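2-amino-4-hydroxy-6-hydroxymethyldihydropteridine pyrophosphokinase (Haemophilus influenzae, PDB 1CBK) probably catalyses the transfer of pyrophosphate from ATP to 6-hydroxymethyl-7,8-dihydropterin, a step in folate biosynthesis. Local coordinates at residues M1-I6 against V58-T63. Residues are numbered along the deposited sequence; the frame is centred on the assembly and turned at random.
Sequences MITAYI and VAKIET
The Y5 ring meets CG1 of V58 at its edge, near the ring plane, with CD1 4.2 Å from that methyl. The methylenes of K60 approach the same ring obliquely, CG coming 3.7 Å from CE1. Y5 and K60 lie side by side and point the same way: K60 is extended, CG anti to the backbone N (chi1 177°), and its CD and CE run on past the phenol OH. One water then ties the two ends, 2.9 Å from Y5 OH and accepting a hydrogen bond from K60 NZ. T3 CG2 also touches K60 CE, at 3.8 Å, where the two side chains cross obliquely. Beyond this pair, helix 122-131 covers the same face, with L128 against Y5 and V58, and I131 against K60.

Underneath runs a regular antiparallel pairing of neighbouring strands inside the antiparallel sheet of the HPPK fold, 2-10 between 95-101 and 54-63, and 54-63 between 2-10 and 32-43. I2 with T63, A4 with I61 and I6 with A59 are hydrogen-bonded pairs, each closed by two N-H...O bonds; I61 N to A4 O, 3.0 Å, is nearly straight at 176°. T3–E62 and Y5–K60 are the non-hydrogen-bonded pairs between them, where CA-H groups of T3, Y5, K60 and E62 approach carbonyl oxygens across the gap.

On the opposite face A4, I6 and I61 make apolar contacts. I61 carries CG1 between its backbone N and carbonyl carbon (chi1 61°), beside A4 CB, and its CD1 reaches I6 CD1 at 3.6 Å. Farther along, I2 CG1 lies next to T63 CG2, while T63 OG1 turns to T32, N31 and L65. At the N-terminus, back on the face of Y5 and K60, M1 bends at chi2 and chi3 to cross E62, laying SD 3.7 Å from E62 CB and CE against CB and CG.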
ATOM      1  N   MET A   1      -1.913  -6.671 -29.227  1.00 34.66           N
ATOM      2  CA  MET A   1      -1.660  -5.328 -28.637  1.00 33.36           C
ATOM      3  C   MET A   1      -2.460  -5.231 -27.328  1.00 30.26           C
ATOM      4  O   MET A   1      -3.635  -5.617 -27.276  1.00 30.47           O
ATOM      5  CB  MET A   1      -2.059  -4.240 -29.642  1.00 37.60           C
ATOM      6  CG  MET A   1      -2.119  -2.846 -29.098  1.00 38.07           C
ATOM      7  SD  MET A   1      -3.848  -2.354 -29.131  1.00 62.58           S
ATOM      8  CE  MET A   1      -4.392  -2.634 -27.363  1.00 47.37           C
ATOM      9  N   ILE A   2      -1.810  -4.752 -26.274  1.00 24.37           N
ATOM     10  CA  ILE A   2      -2.460  -4.669 -24.982  1.00 19.27           C
ATOM     11  C   ILE A   2      -2.628  -3.237 -24.467  1.00 15.30           C
ATOM     12  O   ILE A   2      -1.816  -2.361 -24.755  1.00 12.82           O
ATOM     13  CB  ILE A   2      -1.721  -5.557 -23.916  1.00 20.74           C
ATOM     14  CG1 ILE A   2      -0.515  -4.848 -23.352  1.00 26.51           C
ATOM     15  CG2 ILE A   2      -1.261  -6.874 -24.505  1.00 26.19           C
ATOM     16  CD1 ILE A   2      -0.816  -4.213 -22.018  1.00 33.21           C
ATOM     17  N   THR A   3      -3.695  -3.022 -23.708  1.00 12.31           N
ATOM     18  CA  THR A   3      -3.992  -1.749 -23.092  1.00 11.51           C
ATOM     19  C   THR A   3      -3.348  -1.793 -21.707  1.00 12.97           C
ATOM     20  O   THR A   3      -3.633  -2.693 -20.923  1.00 13.57           O
ATOM     21  CB  THR A   3      -5.500  -1.563 -22.936  1.00 10.29           C
ATOM     22  OG1 THR A   3      -6.099  -1.553 -24.234  1.00 12.49           O
ATOM     23  CG2 THR A   3      -5.827  -0.260 -22.207  1.00  7.60           C
ATOM     24  N   ALA A   4      -2.447  -0.855 -21.430  1.00 11.64           N
ATOM     25  CA  ALA A   4      -1.780  -0.802 -20.139  1.00  8.56           C
ATOM     26  C   ALA A   4      -2.037   0.554 -19.512  1.00  7.91           C
ATOM     27  O   ALA A   4      -2.342   1.512 -20.201  1.00  9.16           O
ATOM     28  CB  ALA A   4      -0.294  -1.048 -20.288  1.00  6.07           C
ATOM     29  N   TYR A   5      -1.945   0.617 -18.192  1.00  8.94           N
ATOM     30  CA  TYR A   5      -2.168   1.849 -17.446  1.00  7.12           C
ATOM     31  C   TYR A   5      -0.904   2.134 -16.666  1.00  6.83           C
ATOM     32  O   TYR A   5      -0.343   1.237 -16.018  1.00  7.17           O
ATOM     33  CB  TYR A   5      -3.376   1.708 -16.519  1.00  5.74           C
ATOM     34  CG  TYR A   5      -4.675   1.713 -17.275  1.00  4.71           C
ATOM     35  CD1 TYR A   5      -5.271   2.921 -17.650  1.00  7.51           C
ATOM     36  CD2 TYR A   5      -5.288   0.505 -17.670  1.00  7.79           C
ATOM     37  CE1 TYR A   5      -6.455   2.946 -18.408  1.00  8.85           C
ATOM     38  CE2 TYR A   5      -6.470   0.513 -18.437  1.00  7.67           C
ATOM     39  CZ  TYR A   5      -7.043   1.736 -18.798  1.00 14.00           C
ATOM     40  OH  TYR A   5      -8.184   1.762 -19.565  1.00 10.96           O
ATOM     41  N   ILE A   6      -0.430   3.364 -16.792  1.00  5.91           N
ATOM     42  CA  ILE A   6       0.801   3.806 -16.130  1.00  8.47           C
ATOM     43  C   ILE A   6       0.506   4.956 -15.166  1.00  8.38           C
ATOM     44  O   ILE A   6      -0.181   5.919 -15.523  1.00  7.00           O
ATOM     45  CB  ILE A   6       1.847   4.253 -17.196  1.00  9.95           C
ATOM     46  CG1 ILE A   6       2.179   3.057 -18.101  1.00 14.44           C
ATOM     47  CG2 ILE A   6       3.124   4.815 -16.529  1.00  7.79           C
ATOM     48  CD1 ILE A   6       2.930   3.438 -19.334  1.00 24.19           C
ATOM     49  N   VAL A  58      -2.416   9.472 -14.518  1.00  5.26           N
ATOM     50  CA  VAL A  58      -2.451   8.083 -14.992  1.00  5.68           C
ATOM     51  C   VAL A  58      -2.608   8.201 -16.501  1.00  4.17           C
ATOM     52  O   VAL A  58      -3.446   8.977 -16.981  1.00  3.56           O
ATOM     53  CB  VAL A  58      -3.669   7.251 -14.406  1.00  4.97           C
ATOM     54  CG1 VAL A  58      -3.695   5.835 -15.025  1.00  3.42           C
ATOM     55  CG2 VAL A  58      -3.551   7.102 -12.872  1.00  2.70           C
ATOM     56  N   ALA A  59      -1.783   7.461 -17.231  1.00  4.93           N
ATOM     57  CA  ALA A  59      -1.819   7.450 -18.692  1.00  7.77           C
ATOM     58  C   ALA A  59      -2.264   6.078 -19.211  1.00  7.07           C
ATOM     59  O   ALA A  59      -1.951   5.038 -18.611  1.00  8.57           O
ATOM     60  CB  ALA A  59      -0.425   7.796 -19.251  1.00  6.94           C
ATOM     61  N   LYS A  60      -2.993   6.081 -20.317  1.00  5.61           N
ATOM     62  CA  LYS A  60      -3.468   4.847 -20.931  1.00  6.54           C
ATOM     63  C   LYS A  60      -2.704   4.657 -22.219  1.00  6.68           C
ATOM     64  O   LYS A  60      -2.631   5.588 -23.042  1.00  7.58           O
ATOM     65  CB  LYS A  60      -4.964   4.961 -21.239  1.00  8.14           C
ATOM     66  CG  LYS A  60      -5.582   3.755 -21.963  1.00 11.22           C
ATOM     67  CD  LYS A  60      -7.063   4.037 -22.318  1.00  6.94           C
ATOM     68  CE  LYS A  60      -7.672   2.892 -23.090  1.00  8.74           C
ATOM     69  NZ  LYS A  60      -9.134   3.106 -23.348  1.00 10.15           N
ATOM     70  N   ILE A  61      -2.104   3.482 -22.399  1.00  6.50           N
ATOM     71  CA  ILE A  61      -1.354   3.201 -23.626  1.00  8.37           C
ATOM     72  C   ILE A  61      -1.786   1.872 -24.253  1.00 11.62           C
ATOM     73  O   ILE A  61      -2.377   1.038 -23.576  1.00 10.40           O
ATOM     74  CB  ILE A  61       0.199   3.113 -23.405  1.00  8.17           C
ATOM     75  CG1 ILE A  61       0.549   1.984 -22.432  1.00  5.78           C
ATOM     76  CG2 ILE A  61       0.796   4.476 -22.983  1.00  7.20           C
ATOM     77  CD1 ILE A  61       2.044   1.674 -22.389  1.00  2.00           C
ATOM     78  N   GLU A  62      -1.480   1.701 -25.548  1.00 11.85           N
ATOM     79  CA  GLU A  62      -1.751   0.478 -26.314  1.00 10.79           C
ATOM     80  C   GLU A  62      -0.355   0.135 -26.756  1.00 11.84           C
ATOM     81  O   GLU A  62       0.306   0.950 -27.408  1.00 12.01           O
ATOM     82  CB  GLU A  62      -2.643   0.771 -27.517  1.00  9.72           C
ATOM     83  CG  GLU A  62      -4.077   1.138 -27.097  1.00 18.47           C
ATOM     84  CD  GLU A  62      -5.007   1.606 -28.241  1.00 26.38           C
ATOM     85  OE1 GLU A  62      -4.540   1.832 -29.391  1.00 28.85           O
ATOM     86  OE2 GLU A  62      -6.223   1.751 -27.963  1.00 26.59           O
ATOM     87  N   THR A  63       0.148  -1.014 -26.328  1.00 10.52           N
ATOM     88  CA  THR A  63       1.499  -1.391 -26.659  1.00  9.47           C
ATOM     89  C   THR A  63       1.650  -2.851 -27.058  1.00 13.85           C
ATOM     90  O   THR A  63       0.813  -3.712 -26.720  1.00 13.24           O
ATOM     91  CB  THR A  63       2.446  -1.081 -25.452  1.00  7.37           C
ATOM     92  OG1 THR A  63       3.814  -1.269 -25.830  1.00 11.66           O
ATOM     93  CG2 THR A  63       2.154  -1.990 -24.275  1.00  5.19           C
TER
HETATM   94  O   HOH W   1     -10.253   3.486 -20.624  1.00 15.17           O